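OBCA, Oxalate Biosynthetic Component A (Burkholderia glumae, PDB 4NNB) binds a magnesium ion and an oxaloacetate ion in this structure, and joins an N-terminal domain to a domain of the TIM-barrel class. Local coordinates at residues W140-Q145 with D482-G487; E211-M216 with K267-A272; A260-V265 with K297-V302; L478-A483 with T495-S500. All coordinates share one frame; numbering follows the deposited sequence.

Contact 1: residues W140-Q145 with D482-G487; sequences WIVSEQ and DARVPG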
loop_
_atom_site.group_PDB
_atom_site.type_symbol
_atom_site.label_atom_id
_atom_site.label_comp_id
_atom_site.label_asym_id
_atom_site.label_seq_id
_atom_site.Cartn_x
_atom_site.Cartn_y
_atom_site.Cartn_z
ATOM N N TRP A 140 -4.569 -2.381 -17.773
ATOM C CA TRP A 140 -4.226 -3.438 -18.730
ATOM C C TRP A 140 -3.810 -4.643 -17.912
ATOM O O TRP A 140 -3.347 -4.493 -16.780
ATOM C CB TRP A 140 -3.049 -3.030 -19.621
ATOM C CG TRP A 140 -3.302 -1.903 -20.583
ATOM C CD1 TRP A 140 -3.812 -0.667 -20.291
ATOM C CD2 TRP A 140 -2.983 -1.883 -21.988
ATOM N NE1 TRP A 140 -3.849 0.111 -21.433
ATOM C CE2 TRP A 140 -3.349 -0.615 -22.484
ATOM C CE3 TRP A 140 -2.439 -2.823 -22.870
ATOM C CZ2 TRP A 140 -3.183 -0.260 -23.836
ATOM C CZ3 TRP A 140 -2.273 -2.470 -24.212
ATOM C CH2 TRP A 140 -2.643 -1.200 -24.677
ATOM N N ILE A 141 -3.958 -5.839 -18.467
ATOM C CA ILE A 141 -3.570 -7.039 -17.731
ATOM C C ILE A 141 -2.588 -7.904 -18.513
ATOM O O ILE A 141 -2.471 -7.779 -19.732
ATOM C CB ILE A 141 -4.803 -7.868 -17.280
ATOM C CG1 ILE A 141 -5.688 -8.232 -18.471
ATOM C CG2 ILE A 141 -5.630 -7.071 -16.258
ATOM C CD1 ILE A 141 -5.465 -9.625 -19.010
ATOM N N VAL A 142 -1.874 -8.764 -17.797
ATOM C CA VAL A 142 -0.935 -9.685 -18.428
ATOM C C VAL A 142 -1.654 -10.989 -18.777
ATOM O O VAL A 142 -2.321 -11.576 -17.924
ATOM C CB VAL A 142 0.242 -10.001 -17.489
ATOM C CG1 VAL A 142 1.115 -11.099 -18.070
ATOM C CG2 VAL A 142 1.059 -8.740 -17.197
ATOM N N SER A 143 -1.537 -11.444 -20.022
ATOM C CA SER A 143 -2.158 -12.722 -20.409
ATOM C C SER A 143 -1.256 -13.914 -20.072
ATOM O O SER A 143 -0.104 -13.735 -19.671
ATOM C CB SER A 143 -2.473 -12.735 -21.906
ATOM O OG SER A 143 -1.278 -12.890 -22.657
ATOM N N GLU A 144 -1.755 -15.136 -20.257
ATOM C CA GLU A 144 -0.924 -16.320 -19.986
ATOM C C GLU A 144 0.298 -16.399 -20.907
ATOM O O GLU A 144 1.304 -17.017 -20.567
ATOM C CB GLU A 144 -1.735 -17.620 -20.066
ATOM C CG GLU A 144 -0.933 -18.875 -19.669
ATOM C CD GLU A 144 -0.114 -18.690 -18.380
ATOM O OE1 GLU A 144 -0.666 -18.181 -17.372
ATOM O OE2 GLU A 144 1.088 -19.056 -18.382
ATOM N N GLN A 145 0.218 -15.758 -22.068
ATOM C CA GLN A 145 1.347 -15.762 -22.992
ATOM C C GLN A 145 2.306 -14.622 -22.673
ATOM O O GLN A 145 3.357 -14.489 -23.304
ATOM C CB GLN A 145 0.871 -15.681 -24.451
ATOM C CG GLN A 145 0.081 -16.910 -24.926
ATOM C CD GLN A 145 -1.313 -17.000 -24.319
ATOM O OE1 GLN A 145 -1.965 -15.979 -24.068
ATOM N NE2 GLN A 145 -1.774 -18.227 -24.070
ATOM N N ASP A 482 5.780 -11.403 -11.757
ATOM C CA ASP A 482 5.069 -12.177 -12.771
ATOM C C ASP A 482 6.083 -12.556 -13.839
ATOM O O ASP A 482 6.397 -11.748 -14.706
ATOM C CB ASP A 482 3.928 -11.355 -13.386
ATOM C CG ASP A 482 3.030 -12.184 -14.306
ATOM O OD1 ASP A 482 3.460 -13.263 -14.775
ATOM O OD2 ASP A 482 1.888 -11.751 -14.573
ATOM N N ALA A 483 6.593 -13.786 -13.764
ATOM C CA ALA A 483 7.652 -14.250 -14.667
ATOM C C ALA A 483 7.227 -14.292 -16.143
ATOM O O ALA A 483 8.075 -14.325 -17.034
ATOM C CB ALA A 483 8.174 -15.616 -14.214
ATOM N N ARG A 484 5.921 -14.282 -16.396
ATOM C CA ARG A 484 5.406 -14.344 -17.765
ATOM C C ARG A 484 5.728 -13.095 -18.577
ATOM O O ARG A 484 5.872 -13.160 -19.805
ATOM C CB ARG A 484 3.893 -14.559 -17.749
ATOM C CG ARG A 484 3.444 -15.809 -17.005
ATOM C CD ARG A 484 1.932 -15.861 -16.875
ATOM N NE ARG A 484 1.394 -14.692 -16.170
ATOM C CZ ARG A 484 0.105 -14.509 -15.891
ATOM N NH1 ARG A 484 -0.790 -15.420 -16.238
ATOM N NH2 ARG A 484 -0.292 -13.409 -15.267
ATOM N N VAL A 485 5.828 -11.953 -17.901
ATOM C CA VAL A 485 5.936 -10.675 -18.606
ATOM C C VAL A 485 7.376 -10.174 -18.584
ATOM O O VAL A 485 8.072 -10.324 -17.573
ATOM C CB VAL A 485 4.936 -9.618 -18.031
ATOM C CG1 VAL A 485 5.423 -9.060 -16.686
ATOM C CG2 VAL A 485 4.686 -8.495 -19.032
ATOM N N PRO A 486 7.855 -9.634 -19.721
ATOM C CA PRO A 486 9.206 -9.063 -19.705
ATOM C C PRO A 486 9.319 -7.989 -18.632
ATOM O O PRO A 486 8.358 -7.238 -18.401
ATOM C CB PRO A 486 9.342 -8.447 -21.102
ATOM C CG PRO A 486 8.485 -9.330 -21.968
ATOM C CD PRO A 486 7.302 -9.720 -21.088
ATOM N N GLY A 487 10.472 -7.926 -17.977
ATOM C CA GLY A 487 10.652 -7.042 -16.837
ATOM C C GLY A 487 10.275 -7.708 -15.520
ATOM O O GLY A 487 10.780 -7.338 -14.461
#
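Glu144 and Arg484 form a salt bridge between the loop just after strand 141-142, in the N-terminal family region, and a type I beta turn that runs from Asp482 to Val485 in the hairpin loop after strand 479-481. The hairpin loop also contains an Asx turn. Asp482, whose side chain is short enough to fold back on its own backbone, receives the backbone N of Arg484 at OD1 (3.1 Å), and the same oxygen takes Arg484 NE on its syn lone pair, 2.9 Å away. Asp482 OD2 receives Arg484 NH2 at 2.8 Å, giving a two-pronged, side-on grip. Arg490 is a second cationic partner of OD2, and so much positive charge probably favours the ionised carboxylate. Held this way, the guanidinium presents Arg484 NH1 to Glu144 OE1 at 3.0 Å, with an N-H...O angle of 156°. The donor stands above the carboxylate plane, while OE1 lies close to the guanidinium plane. Glu144 starts out pointing away from the turn, but a bend at chi2 (46°) swings CD back across the arginine. Ser143 O sits over one face of the guanidinium. Beside this charged network, beta-branched Val142 suits both its strand and a small apolar patch shared with Val485, which Leu148 also touches. Val142 CG1 meets Asp482 OD2 tip to tip at 3.6 Å, and Val142 CG2 lies 4.1 Å from Val485 CB.

Contact 2: residues E211-M216 with K267-A272; sequences ETIRSM and KREPAA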
loop_
_atom_site.group_PDB
_atom_site.type_symbol
_atom_site.label_atom_id
_atom_site.label_comp_id
_atom_site.label_asym_id
_atom_site.label_seq_id
_atom_site.Cartn_x
_atom_site.Cartn_y
_atom_site.Cartn_z
ATOM N N GLU A 211 -12.799 -6.855 -0.905
ATOM C CA GLU A 211 -11.369 -7.186 -0.889
ATOM C C GLU A 211 -10.970 -7.935 0.375
ATOM O O GLU A 211 -10.163 -8.872 0.325
ATOM C CB GLU A 211 -10.503 -5.924 -1.085
ATOM C CG GLU A 211 -9.011 -6.200 -1.096
ATOM C CD GLU A 211 -8.578 -7.067 -2.288
ATOM O OE1 GLU A 211 -9.051 -6.821 -3.417
ATOM O OE2 GLU A 211 -7.764 -7.988 -2.091
ATOM N N THR A 212 -11.548 -7.535 1.510
ATOM C CA THR A 212 -11.316 -8.234 2.773
ATOM C C THR A 212 -11.696 -9.713 2.656
ATOM O O THR A 212 -10.930 -10.605 3.030
ATOM C CB THR A 212 -12.138 -7.583 3.929
ATOM O OG1 THR A 212 -11.667 -6.243 4.140
ATOM C CG2 THR A 212 -11.990 -8.369 5.216
ATOM N N ILE A 213 -12.894 -9.966 2.154
ATOM C CA ILE A 213 -13.366 -11.337 1.981
ATOM C C ILE A 213 -12.519 -12.127 0.979
ATOM O O ILE A 213 -12.117 -13.260 1.263
ATOM C CB ILE A 213 -14.842 -11.344 1.591
ATOM C CG1 ILE A 213 -15.669 -10.945 2.811
ATOM C CG2 ILE A 213 -15.267 -12.742 1.115
ATOM C CD1 ILE A 213 -16.925 -10.262 2.457
ATOM N N ARG A 214 -12.224 -11.530 -0.172
ATOM C CA ARG A 214 -11.336 -12.188 -1.129
ATOM C C ARG A 214 -9.960 -12.473 -0.547
ATOM O O ARG A 214 -9.403 -13.543 -0.775
ATOM C CB ARG A 214 -11.197 -11.367 -2.413
ATOM C CG ARG A 214 -12.498 -11.207 -3.171
ATOM C CD ARG A 214 -12.233 -11.243 -4.651
ATOM N NE ARG A 214 -11.460 -12.427 -5.018
ATOM C CZ ARG A 214 -10.879 -12.599 -6.198
ATOM N NH1 ARG A 214 -10.185 -13.699 -6.441
ATOM N NH2 ARG A 214 -10.984 -11.665 -7.131
ATOM N N SER A 215 -9.402 -11.518 0.194
ATOM C CA SER A 215 -8.093 -11.723 0.815
ATOM C C SER A 215 -8.093 -12.877 1.813
ATOM O O SER A 215 -7.154 -13.690 1.849
ATOM C CB SER A 215 -7.600 -10.432 1.489
ATOM O OG SER A 215 -7.187 -9.504 0.502
ATOM N N MET A 216 -9.133 -12.948 2.634
ATOM C CA MET A 216 -9.272 -14.054 3.578
ATOM C C MET A 216 -9.393 -15.392 2.844
ATOM O O MET A 216 -8.811 -16.397 3.255
ATOM C CB MET A 216 -10.514 -13.870 4.437
ATOM C CG MET A 216 -10.349 -12.923 5.605
ATOM S SD MET A 216 -11.917 -12.957 6.460
ATOM C CE MET A 216 -11.922 -14.630 7.075
ATOM N N LYS A 267 -21.035 -10.757 8.124
ATOM C CA LYS A 267 -22.156 -11.520 7.580
ATOM C C LYS A 267 -21.658 -12.617 6.634
ATOM O O LYS A 267 -22.220 -13.709 6.581
ATOM C CB LYS A 267 -23.151 -10.606 6.863
ATOM C CG LYS A 267 -24.344 -11.365 6.277
ATOM C CD LYS A 267 -25.520 -10.449 5.985
ATOM C CE LYS A 267 -26.730 -11.252 5.503
ATOM N NZ LYS A 267 -27.982 -10.442 5.533
ATOM N N ARG A 268 -20.580 -12.335 5.911
ATOM C CA ARG A 268 -20.082 -13.285 4.929
ATOM C C ARG A 268 -19.002 -14.191 5.505
ATOM O O ARG A 268 -18.963 -15.389 5.213
ATOM C CB ARG A 268 -19.601 -12.544 3.675
ATOM C CG ARG A 268 -20.707 -11.700 3.045
ATOM C CD ARG A 268 -20.224 -10.905 1.839
ATOM N NE ARG A 268 -19.578 -11.747 0.826
ATOM C CZ ARG A 268 -18.855 -11.288 -0.199
ATOM N NH1 ARG A 268 -18.669 -9.988 -0.368
ATOM N NH2 ARG A 268 -18.312 -12.135 -1.061
ATOM N N GLU A 269 -18.134 -13.625 6.335
ATOM C CA GLU A 269 -17.105 -14.408 7.000
ATOM C C GLU A 269 -17.074 -14.042 8.476
ATOM O O GLU A 269 -16.344 -13.128 8.875
ATOM C CB GLU A 269 -15.734 -14.133 6.377
ATOM C CG GLU A 269 -15.538 -14.708 4.978
ATOM C CD GLU A 269 -15.266 -16.206 4.983
ATOM O OE1 GLU A 269 -14.996 -16.774 6.067
ATOM O OE2 GLU A 269 -15.300 -16.811 3.894
ATOM N N PRO A 270 -17.865 -14.747 9.296
ATOM C CA PRO A 270 -17.934 -14.412 10.727
ATOM C C PRO A 270 -16.643 -14.701 11.483
ATOM O O PRO A 270 -16.473 -14.215 12.603
ATOM C CB PRO A 270 -19.064 -15.308 11.253
ATOM C CG PRO A 270 -19.259 -16.371 10.210
ATOM C CD PRO A 270 -18.886 -15.739 8.902
ATOM N N ALA A 271 -15.746 -15.479 10.883
ATOM C CA ALA A 271 -14.454 -15.763 11.508
ATOM C C ALA A 271 -13.440 -14.637 11.303
ATOM O O ALA A 271 -12.359 -14.675 11.889
ATOM C CB ALA A 271 -13.876 -17.047 10.957
ATOM N N ALA A 272 -13.768 -13.682 10.436
ATOM C CA ALA A 272 -12.812 -12.638 10.059
ATOM C C ALA A 272 -12.232 -11.967 11.284
ATOM O O ALA A 272 -12.967 -11.574 12.202
ATOM C CB ALA A 272 -13.462 -11.610 9.177
#
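Glu211 O is gripped twice: Ser215 N reaches it at 2.8 Å as the ordinary helical bond, and Ser215 OG adds a second bond at 3.0 Å, the two donors coming from opposite faces of the carbonyl plane. A serine suits this place because its short hydroxyl can fold back onto its own helix and stay satisfied where the residue packs against Thr495 and Trp496. Elsewhere on helix 205-217, Ile213 and Met216 turn toward the end of helix 255-268 and the chain beyond it. Ile213 lays its CD1 methyl over one face of the Arg268 guanidinium, offset toward the rim and 3.3 Å from Arg268 NH1, while Ile213 CG2 approaches Arg268 NH2 at 3.8 Å. A bend at chi3 (54°) turns NE of the arginine, and a salt bridge from NH1 to Glu210 holds its flat end. These are two helices of the outer layer of a TIM barrel, each running into one of two neighbouring parallel strands, 222-229 and 273-276. A type I turn from Glu269 to Ala272 makes the second of these helix-to-strand passages. Flexible Met216 reaches into the turn: its chain is extended as far as SD, which rests 3.4 Å from Ala272 CB, a methyl small enough to admit the bulky sulfur. The bend at chi3 (67°) brings Met216 CE to 3.7 Å from Ala272 CA. Met216 and Glu269 slide past each other in opposite directions, Met216 CE passing 3.9 Å from Glu269 OE1, while Glu269 OE2 is paired with Arg217.

Contact 3: residues A260-V265 with K297-V302; sequences AIVPMV and KFYDDV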
loop_
_atom_site.group_PDB
_atom_site.type_symbol
_atom_site.label_atom_id
_atom_site.label_comp_id
_atom_site.label_asym_id
_atom_site.label_seq_id
_atom_site.Cartn_x
_atom_site.Cartn_y
_atom_site.Cartn_z
ATOM N N ALA A 260 -20.520 0.237 8.586
ATOM C CA ALA A 260 -20.931 -0.564 7.436
ATOM C C ALA A 260 -20.009 -1.774 7.259
ATOM O O ALA A 260 -20.477 -2.913 7.145
ATOM C CB ALA A 260 -20.949 0.292 6.176
ATOM N N ILE A 261 -18.698 -1.532 7.266
ATOM C CA ILE A 261 -17.725 -2.596 6.990
ATOM C C ILE A 261 -17.772 -3.760 7.976
ATOM O O ILE A 261 -17.804 -4.921 7.560
ATOM C CB ILE A 261 -16.275 -2.046 6.889
ATOM C CG1 ILE A 261 -16.159 -1.112 5.686
ATOM C CG2 ILE A 261 -15.269 -3.179 6.785
ATOM C CD1 ILE A 261 -15.014 -0.097 5.772
ATOM N N VAL A 262 -17.760 -3.463 9.272
ATOM C CA VAL A 262 -17.700 -4.526 10.268
ATOM C C VAL A 262 -18.820 -5.575 10.108
ATOM O O VAL A 262 -18.520 -6.763 9.990
ATOM C CB VAL A 262 -17.600 -3.987 11.722
ATOM C CG1 VAL A 262 -17.724 -5.123 12.715
ATOM C CG2 VAL A 262 -16.269 -3.226 11.914
ATOM N N PRO A 263 -20.098 -5.149 10.069
ATOM C CA PRO A 263 -21.119 -6.195 9.894
ATOM C C PRO A 263 -21.192 -6.762 8.466
ATOM O O PRO A 263 -21.596 -7.916 8.314
ATOM C CB PRO A 263 -22.424 -5.471 10.240
ATOM C CG PRO A 263 -22.157 -4.050 9.909
ATOM C CD PRO A 263 -20.709 -3.825 10.283
ATOM N N MET A 264 -20.812 -5.996 7.447
ATOM C CA MET A 264 -20.861 -6.534 6.085
ATOM C C MET A 264 -19.846 -7.662 5.930
ATOM O O MET A 264 -20.150 -8.715 5.363
ATOM C CB MET A 264 -20.686 -5.439 5.023
ATOM C CG MET A 264 -21.898 -4.509 4.925
ATOM S SD MET A 264 -21.817 -3.312 3.577
ATOM C CE MET A 264 -20.138 -2.784 3.714
ATOM N N VAL A 265 -18.654 -7.463 6.482
ATOM C CA VAL A 265 -17.642 -8.519 6.485
ATOM C C VAL A 265 -18.111 -9.726 7.283
ATOM O O VAL A 265 -18.054 -10.865 6.805
ATOM C CB VAL A 265 -16.286 -8.010 7.057
ATOM C CG1 VAL A 265 -15.342 -9.168 7.326
ATOM C CG2 VAL A 265 -15.653 -7.048 6.086
ATOM N N LYS A 297 -15.443 0.285 19.292
ATOM C CA LYS A 297 -16.579 0.072 20.184
ATOM C C LYS A 297 -17.086 -1.353 20.050
ATOM O O LYS A 297 -16.695 -2.072 19.129
ATOM C CB LYS A 297 -17.692 1.024 19.782
ATOM C CG LYS A 297 -18.142 0.810 18.341
ATOM C CD LYS A 297 -19.313 1.693 17.989
ATOM C CE LYS A 297 -19.851 1.357 16.607
ATOM N NZ LYS A 297 -20.629 2.500 16.032
ATOM N N PHE A 298 -17.954 -1.765 20.972
ATOM C CA PHE A 298 -18.744 -2.976 20.788
ATOM C C PHE A 298 -19.716 -2.742 19.632
ATOM O O PHE A 298 -20.524 -1.819 19.674
ATOM C CB PHE A 298 -19.508 -3.303 22.077
ATOM C CG PHE A 298 -20.220 -4.626 22.048
ATOM C CD1 PHE A 298 -21.536 -4.712 21.621
ATOM C CD2 PHE A 298 -19.577 -5.781 22.463
ATOM C CE1 PHE A 298 -22.201 -5.943 21.595
ATOM C CE2 PHE A 298 -20.232 -7.009 22.442
ATOM C CZ PHE A 298 -21.543 -7.087 22.008
ATOM N N TYR A 299 -19.617 -3.552 18.581
ATOM C CA TYR A 299 -20.545 -3.450 17.460
ATOM C C TYR A 299 -21.744 -4.372 17.698
ATOM O O TYR A 299 -21.610 -5.587 17.599
ATOM C CB TYR A 299 -19.843 -3.803 16.129
ATOM C CG TYR A 299 -18.915 -2.712 15.629
ATOM C CD1 TYR A 299 -19.313 -1.828 14.636
ATOM C CD2 TYR A 299 -17.650 -2.554 16.178
ATOM C CE1 TYR A 299 -18.462 -0.814 14.200
ATOM C CE2 TYR A 299 -16.791 -1.554 15.740
ATOM C CZ TYR A 299 -17.204 -0.685 14.765
ATOM O OH TYR A 299 -16.337 0.309 14.343
ATOM N N ASP A 300 -22.905 -3.799 18.024
ATOM C CA ASP A 300 -24.093 -4.606 18.340
ATOM C C ASP A 300 -24.490 -5.593 17.233
ATOM O O ASP A 300 -24.975 -6.688 17.519
ATOM C CB ASP A 300 -25.306 -3.717 18.647
ATOM C CG ASP A 300 -25.145 -2.910 19.917
ATOM O OD1 ASP A 300 -25.666 -1.773 19.950
ATOM O OD2 ASP A 300 -24.513 -3.401 20.878
ATOM N N ASP A 301 -24.297 -5.207 15.975
ATOM C CA ASP A 301 -24.716 -6.052 14.858
ATOM C C ASP A 301 -23.898 -7.319 14.781
ATOM O O ASP A 301 -24.253 -8.259 14.088
ATOM C CB ASP A 301 -24.546 -5.312 13.543
ATOM C CG ASP A 301 -25.423 -4.107 13.447
ATOM O OD1 ASP A 301 -26.385 -4.026 14.241
ATOM O OD2 ASP A 301 -25.144 -3.249 12.576
ATOM N N VAL A 302 -22.798 -7.334 15.511
ATOM C CA VAL A 302 -21.774 -8.333 15.324
ATOM C C VAL A 302 -21.469 -9.028 16.653
ATOM O O VAL A 302 -20.899 -10.123 16.695
ATOM C CB VAL A 302 -20.581 -7.620 14.661
ATOM C CG1 VAL A 302 -19.260 -7.914 15.313
ATOM C CG2 VAL A 302 -20.609 -7.883 13.185
#
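Pro263 and Val302 mark the closest backbone approach, their CA atoms 5.9 Å apart, where helix 255-268 of the barrel's outer layer meets the irregular chain between helix 291-294 and strand 308-311. The helix is kinked at Pro263, whose nitrogen has no hydrogen to give to the turn before it. The facing chain folds back on itself through a bond of 3.0 Å from Val302 N to Tyr299 O, which brings Tyr299, Asp301 and Val302 together against the helix. Val262 lies over the tyrosine ring: its CG2 methyl is 4.0 Å from the centroid of the Tyr299 ring and 16° off the normal, a CH-pi contact. With CG1 anti to the backbone N (chi1 173°), Val262 CG1 touches both Tyr299 CG and Val302 CG2, the latter at 4.0 Å. The opposite face of the ring is covered by Lys297 CE, so the aromatic plane is sandwiched between a valine methyl and an aliphatic lysine chain. Val302 CG2 also reaches Pro263 CA at 3.7 Å, and Asp301 crosses the compact proline ring obliquely, Pro263 CB lying 3.9 Å from Asp301 CB. The polar ends have partners outside the two segments: Tyr299 OH with His295 O, and Lys297 NZ with Asp259. Between the two segments, then, cohesion rests on dispersion and fit of shape.

Contact 4: residues L478-A483 with T495-S500; sequences LTVNDA and TWEQVS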
loop_
_atom_site.group_PDB
_atom_site.type_symbol
_atom_site.label_atom_id
_atom_site.label_comp_id
_atom_site.label_asym_id
_atom_site.label_seq_id
_atom_site.Cartn_x
_atom_site.Cartn_y
_atom_site.Cartn_z
ATOM N N LEU A 478 2.272 -2.058 -4.263
ATOM C CA LEU A 478 1.212 -2.161 -5.272
ATOM C C LEU A 478 1.478 -3.240 -6.324
ATOM O O LEU A 478 0.642 -3.474 -7.205
ATOM C CB LEU A 478 1.017 -0.810 -5.961
ATOM C CG LEU A 478 0.588 0.332 -5.028
ATOM C CD1 LEU A 478 0.415 1.655 -5.798
ATOM C CD2 LEU A 478 -0.697 -0.062 -4.295
ATOM N N THR A 479 2.629 -3.902 -6.223
ATOM C CA THR A 479 3.085 -4.810 -7.277
ATOM C C THR A 479 3.132 -6.296 -6.903
ATOM O O THR A 479 3.089 -6.676 -5.727
ATOM C CB THR A 479 4.484 -4.389 -7.793
ATOM O OG1 THR A 479 5.420 -4.406 -6.712
ATOM C CG2 THR A 479 4.442 -2.986 -8.385
ATOM N N VAL A 480 3.199 -7.137 -7.931
ATOM C CA VAL A 480 3.539 -8.544 -7.760
ATOM C C VAL A 480 4.624 -8.895 -8.779
ATOM O O VAL A 480 4.784 -8.208 -9.802
ATOM C CB VAL A 480 2.339 -9.492 -7.985
ATOM C CG1 VAL A 480 1.303 -9.355 -6.882
ATOM C CG2 VAL A 480 1.718 -9.257 -9.375
ATOM N N ASN A 481 5.380 -9.946 -8.495
ATOM C CA ASN A 481 6.222 -10.545 -9.522
ATOM C C ASN A 481 5.355 -11.340 -10.495
ATOM O O ASN A 481 4.320 -11.885 -10.108
ATOM C CB ASN A 481 7.282 -11.455 -8.896
ATOM C CG ASN A 481 8.334 -10.676 -8.136
ATOM O OD1 ASN A 481 8.736 -9.595 -8.555
ATOM N ND2 ASN A 481 8.776 -11.211 -7.015
ATOM N N ASP A 482 5.780 -11.403 -11.757
ATOM C CA ASP A 482 5.069 -12.177 -12.771
ATOM C C ASP A 482 6.083 -12.556 -13.839
ATOM O O ASP A 482 6.397 -11.748 -14.706
ATOM C CB ASP A 482 3.928 -11.355 -13.386
ATOM C CG ASP A 482 3.030 -12.184 -14.306
ATOM O OD1 ASP A 482 3.460 -13.263 -14.775
ATOM O OD2 ASP A 482 1.888 -11.751 -14.573
ATOM N N ALA A 483 6.593 -13.786 -13.764
ATOM C CA ALA A 483 7.652 -14.250 -14.667
ATOM C C ALA A 483 7.227 -14.292 -16.143
ATOM O O ALA A 483 8.075 -14.325 -17.034
ATOM C CB ALA A 483 8.174 -15.616 -14.214
ATOM N N THR A 495 -5.000 -7.021 -3.257
ATOM C CA THR A 495 -4.322 -7.577 -2.095
ATOM C C THR A 495 -4.481 -9.097 -2.076
ATOM O O THR A 495 -3.540 -9.815 -1.752
ATOM C CB THR A 495 -4.841 -6.941 -0.776
ATOM O OG1 THR A 495 -4.427 -5.560 -0.733
ATOM C CG2 THR A 495 -4.279 -7.665 0.422
ATOM N N TRP A 496 -5.656 -9.592 -2.452
ATOM C CA TRP A 496 -5.866 -11.043 -2.481
ATOM C C TRP A 496 -4.808 -11.754 -3.346
ATOM O O TRP A 496 -4.388 -12.869 -3.034
ATOM C CB TRP A 496 -7.274 -11.379 -2.980
ATOM C CG TRP A 496 -7.488 -10.997 -4.410
ATOM C CD1 TRP A 496 -8.048 -9.839 -4.878
ATOM C CD2 TRP A 496 -7.138 -11.774 -5.567
ATOM N NE1 TRP A 496 -8.059 -9.849 -6.256
ATOM C CE2 TRP A 496 -7.511 -11.025 -6.700
ATOM C CE3 TRP A 496 -6.542 -13.026 -5.749
ATOM C CZ2 TRP A 496 -7.299 -11.487 -8.002
ATOM C CZ3 TRP A 496 -6.333 -13.485 -7.047
ATOM C CH2 TRP A 496 -6.712 -12.720 -8.151
ATOM N N GLU A 497 -4.366 -11.107 -4.420
ATOM C CA GLU A 497 -3.374 -11.742 -5.284
ATOM C C GLU A 497 -2.026 -11.836 -4.574
ATOM O O GLU A 497 -1.349 -12.868 -4.641
ATOM C CB GLU A 497 -3.244 -11.027 -6.635
ATOM C CG GLU A 497 -2.259 -11.736 -7.564
ATOM C CD GLU A 497 -2.243 -11.162 -8.955
ATOM O OE1 GLU A 497 -2.333 -11.949 -9.912
ATOM O OE2 GLU A 497 -2.127 -9.921 -9.097
ATOM N N GLN A 498 -1.655 -10.767 -3.871
ATOM C CA GLN A 498 -0.429 -10.764 -3.079
ATOM C C GLN A 498 -0.479 -11.800 -1.969
ATOM O O GLN A 498 0.524 -12.455 -1.685
ATOM C CB GLN A 498 -0.156 -9.355 -2.531
ATOM C CG GLN A 498 0.006 -8.329 -3.668
ATOM C CD GLN A 498 -0.071 -6.884 -3.198
ATOM O OE1 GLN A 498 -0.830 -6.552 -2.279
ATOM N NE2 GLN A 498 0.721 -6.019 -3.822
ATOM N N VAL A 499 -1.654 -11.960 -1.365
ATOM C CA VAL A 499 -1.873 -12.998 -0.364
ATOM C C VAL A 499 -1.659 -14.413 -0.947
ATOM O O VAL A 499 -0.969 -15.233 -0.335
ATOM C CB VAL A 499 -3.282 -12.882 0.260
ATOM C CG1 VAL A 499 -3.570 -14.063 1.175
ATOM C CG2 VAL A 499 -3.426 -11.558 1.041
ATOM N N SER A 500 -2.248 -14.685 -2.116
ATOM C CA SER A 500 -2.134 -16.004 -2.761
ATOM C C SER A 500 -0.688 -16.345 -3.039
ATOM O O SER A 500 -0.255 -17.465 -2.790
ATOM C CB SER A 500 -2.916 -16.057 -4.083
ATOM O OG SER A 500 -4.286 -15.793 -3.877
#
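Gln498 reaches from helix 495-507 to the edge of strand 479-481 and gives NE2 to Thr479 O at 3.1 Å, with a nearly straight N-H...O angle of 161°. The donor stands above the carbonyl plane, 46° out of it, while the acceptor lies close to the plane of the glutamine amide. NE2 also donates to Gly477 O, so one amide nitrogen grips two backbone carbonyls of the same chain run. Glutamine suits the task: CG lies beside its own backbone N and the rest of the chain is extended, long enough to span the gap while its methylenes serve as packing surface. The tight part is here, Val480 CG1 resting 3.6 Å from Gln498 CG. On the Glu497 side the fit is looser, for Val480 CG2 comes no nearer than 3.9 Å to Glu497 OE2. That carboxylate is engaged by Arg493 N and by Arg490, and so offers the valine little beyond its flank. Thr479 points away from the helix, as suits a partly exposed residue on the outer side of the strand, and Asn481, two residues on, is exposed. The segment axes approach to 9.0 Å and run in similar directions, 33° apart. The strand belongs to a beta-hairpin (479-481 with 489-491) inserted between TIM-barrel strand 469-472 and helix 495-507; Glu475, a magnesium ligand, lies in the same beta-alpha connection, ahead of the hairpin.

Contacts 2, 3 and 4 lie around the outer layer of the barrel, whereas contact 1 joins the hairpin to the N-terminal region. Contacts 2 and 3 share helix 255-268, their centres about 13 Å apart, and they cross along the chain; Val265 of one packs on Ala272 and Thr212 of the other. Contact 4 follows both in sequence and touches contact 2 through Glu211 and Ser215, at the start of helix 495-507. Contacts 1 and 4 share Asp482 and Ala483, with centres about 12 Å apart. Contacts 2 and 3 are nested inside the long loop closed by contact 1, so the hairpin links the chain's late barrel segments back to its early domain.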